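Local coordinates for protein yersinopine synthase (Yersinia pestis, PDB 6C4M) that catalyses the NADPH-dependent reductive condensation of pyruvate with an aminobutanoate-histidine intermediate, the last step in making the metallophore yersinopine, at residues G103-L108 and A127-L132. Numbering follows the deposited sequence.
Sequences GDWQRL and AALPQL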
loop_
_atom_site.group_PDB
_atom_site.type_symbol
_atom_site.label_atom_id
_atom_site.label_comp_id
_atom_site.label_asym_id
_atom_site.label_seq_id
_atom_site.Cartn_x
_atom_site.Cartn_y
_atom_site.Cartn_z
ATOM N N GLY A 103 50.424 -19.522 -1.920
ATOM C CA GLY A 103 50.937 -19.830 -3.247
ATOM C C GLY A 103 50.944 -18.647 -4.186
ATOM O O GLY A 103 51.130 -17.506 -3.751
ATOM N N ASP A 104 50.749 -18.890 -5.480
ATOM C CA ASP A 104 50.981 -17.850 -6.468
ATOM C C ASP A 104 49.727 -17.052 -6.804
ATOM O O ASP A 104 49.739 -16.286 -7.778
ATOM C CB ASP A 104 51.574 -18.469 -7.744
ATOM C CG ASP A 104 50.590 -19.398 -8.450
ATOM O OD1 ASP A 104 49.396 -19.417 -8.050
ATOM O OD2 ASP A 104 50.995 -20.107 -9.402
ATOM N N TRP A 105 48.639 -17.224 -6.042
ATOM C CA TRP A 105 47.433 -16.450 -6.275
ATOM C C TRP A 105 47.757 -14.962 -6.352
ATOM O O TRP A 105 48.398 -14.405 -5.457
ATOM C CB TRP A 105 46.404 -16.697 -5.156
ATOM C CG TRP A 105 46.129 -18.146 -4.943
ATOM C CD1 TRP A 105 46.547 -18.920 -3.887
ATOM C CD2 TRP A 105 45.418 -19.021 -5.826
ATOM N NE1 TRP A 105 46.115 -20.217 -4.058
ATOM C CE2 TRP A 105 45.427 -20.309 -5.236
ATOM C CE3 TRP A 105 44.749 -18.837 -7.041
ATOM C CZ2 TRP A 105 44.809 -21.406 -5.828
ATOM C CZ3 TRP A 105 44.127 -19.929 -7.622
ATOM C CH2 TRP A 105 44.169 -21.196 -7.017
ATOM N N GLN A 106 47.249 -14.304 -7.392
ATOM C CA GLN A 106 47.447 -12.865 -7.544
ATOM C C GLN A 106 46.200 -12.038 -7.263
ATOM O O GLN A 106 46.311 -10.819 -7.101
ATOM C CB GLN A 106 47.972 -12.564 -8.942
ATOM C CG GLN A 106 49.303 -13.301 -9.157
ATOM C CD GLN A 106 50.059 -12.826 -10.365
ATOM O OE1 GLN A 106 49.873 -11.710 -10.823
ATOM N NE2 GLN A 106 50.966 -13.665 -10.853
ATOM N N ARG A 107 45.037 -12.668 -7.159
ATOM C CA ARG A 107 43.798 -11.958 -6.870
ATOM C C ARG A 107 43.014 -12.800 -5.877
ATOM O O ARG A 107 42.827 -14.010 -6.079
ATOM C CB ARG A 107 43.014 -11.704 -8.167
ATOM C CG ARG A 107 41.678 -11.077 -7.981
ATOM C CD ARG A 107 40.894 -11.095 -9.275
ATOM N NE ARG A 107 41.486 -10.282 -10.329
ATOM C CZ ARG A 107 41.804 -10.733 -11.542
ATOM N NH1 ARG A 107 41.620 -12.008 -11.865
ATOM N NH2 ARG A 107 42.288 -9.900 -12.453
ATOM N N LEU A 108 42.633 -12.169 -4.767
ATOM C CA LEU A 108 41.654 -12.718 -3.848
ATOM C C LEU A 108 40.340 -11.961 -4.003
ATOM O O LEU A 108 40.323 -10.724 -4.083
ATOM C CB LEU A 108 42.107 -12.620 -2.394
ATOM C CG LEU A 108 43.457 -13.216 -2.035
ATOM C CD1 LEU A 108 43.641 -13.086 -0.529
ATOM C CD2 LEU A 108 43.549 -14.663 -2.502
ATOM N N ALA A 127 52.212 -13.579 4.092
ATOM C CA ALA A 127 53.598 -13.797 3.709
ATOM C C ALA A 127 53.705 -14.887 2.665
ATOM O O ALA A 127 54.636 -14.879 1.855
ATOM C CB ALA A 127 54.452 -14.167 4.937
ATOM N N ALA A 128 52.749 -15.813 2.646
ATOM C CA ALA A 128 52.781 -16.934 1.717
ATOM C C ALA A 128 52.061 -16.641 0.415
ATOM O O ALA A 128 51.763 -17.578 -0.332
ATOM C CB ALA A 128 52.172 -18.169 2.375
ATOM N N LEU A 129 51.752 -15.369 0.146
ATOM C CA LEU A 129 51.142 -14.926 -1.112
ATOM C C LEU A 129 52.069 -13.865 -1.694
ATOM O O LEU A 129 51.750 -12.671 -1.672
ATOM C CB LEU A 129 49.718 -14.396 -0.878
ATOM C CG LEU A 129 48.726 -15.443 -0.364
ATOM C CD1 LEU A 129 47.439 -14.823 0.139
ATOM C CD2 LEU A 129 48.438 -16.445 -1.470
ATOM N N PRO A 130 53.228 -14.273 -2.236
ATOM C CA PRO A 130 54.232 -13.290 -2.680
ATOM C C PRO A 130 53.828 -12.507 -3.912
ATOM O O PRO A 130 54.359 -11.411 -4.135
ATOM C CB PRO A 130 55.472 -14.158 -2.963
ATOM C CG PRO A 130 54.903 -15.532 -3.284
ATOM C CD PRO A 130 53.679 -15.660 -2.422
ATOM N N GLN A 131 52.883 -13.009 -4.701
ATOM C CA GLN A 131 52.514 -12.354 -5.945
ATOM C C GLN A 131 51.125 -11.731 -5.884
ATOM O O GLN A 131 50.550 -11.389 -6.927
ATOM C CB GLN A 131 52.583 -13.349 -7.084
ATOM C CG GLN A 131 53.931 -13.951 -7.242
ATOM C CD GLN A 131 54.105 -14.443 -8.617
ATOM O OE1 GLN A 131 53.597 -15.504 -8.979
ATOM N NE2 GLN A 131 54.787 -13.655 -9.428
ATOM N N LEU A 132 50.589 -11.568 -4.691
ATOM C CA LEU A 132 49.273 -10.978 -4.524
ATOM C C LEU A 132 49.250 -9.557 -5.080
ATOM O O LEU A 132 50.050 -8.711 -4.674
ATOM C CB LEU A 132 48.893 -10.973 -3.041
ATOM C CG LEU A 132 47.512 -10.364 -2.761
ATOM C CD1 LEU A 132 46.402 -11.191 -3.429
ATOM C CD2 LEU A 132 47.304 -10.281 -1.249
HETATM O O HOH W 1 50.851 -14.949 -4.412
#
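Leu132 reaches Leu108 through a first torsion that sets CG anti to its backbone N (chi1 180°) and a second of 63° that turns CD1 back toward residues 103-108, although its CB points away from them. Leu132 CD1 meets Leu108 CG at 3.8 Å, the two side chains crossing at about a right angle. Leu129 has CG anti to its carbonyl carbon, and its two methyls divide the work: CD1 approaches Leu108 CD1, while Leu129 CD2 lies in the plane of the Trp105 ring, at its edge, 3.9 Å from CD1 of the indole. Leu26 of strand 25-28 touches both Trp105 and Leu108, and Arg48 makes a cation-pi contact with Trp105. Strands 107-110 and 134-137 are parallel neighbours in the Rossmann-type sheet, joined by a crossover that includes helix 117-121; the contact pairs the loop and first residues of strand 107-110 with the loop that leads into strand 134-137, with the side chain of Leu108 about 14 Å from the bound NADP. Polar evidence for the pairing begins with Gly103 N, which donates to Ala128 O at 2.8 Å with an N-H...O angle of 173°. One water then bridges the backbones, donating to Gly103 O and Trp105 O and accepting from Gln131 N at 2.8 Å, within the type I turn Leu129-Leu132. At the outer side, Gln106 CG rests 3.2 Å from Gln131 O; the two side-chain amides are well out of parallel, and Gln106 NE2 stays 3.7 Å from Gln131 OE1, without a hydrogen bond.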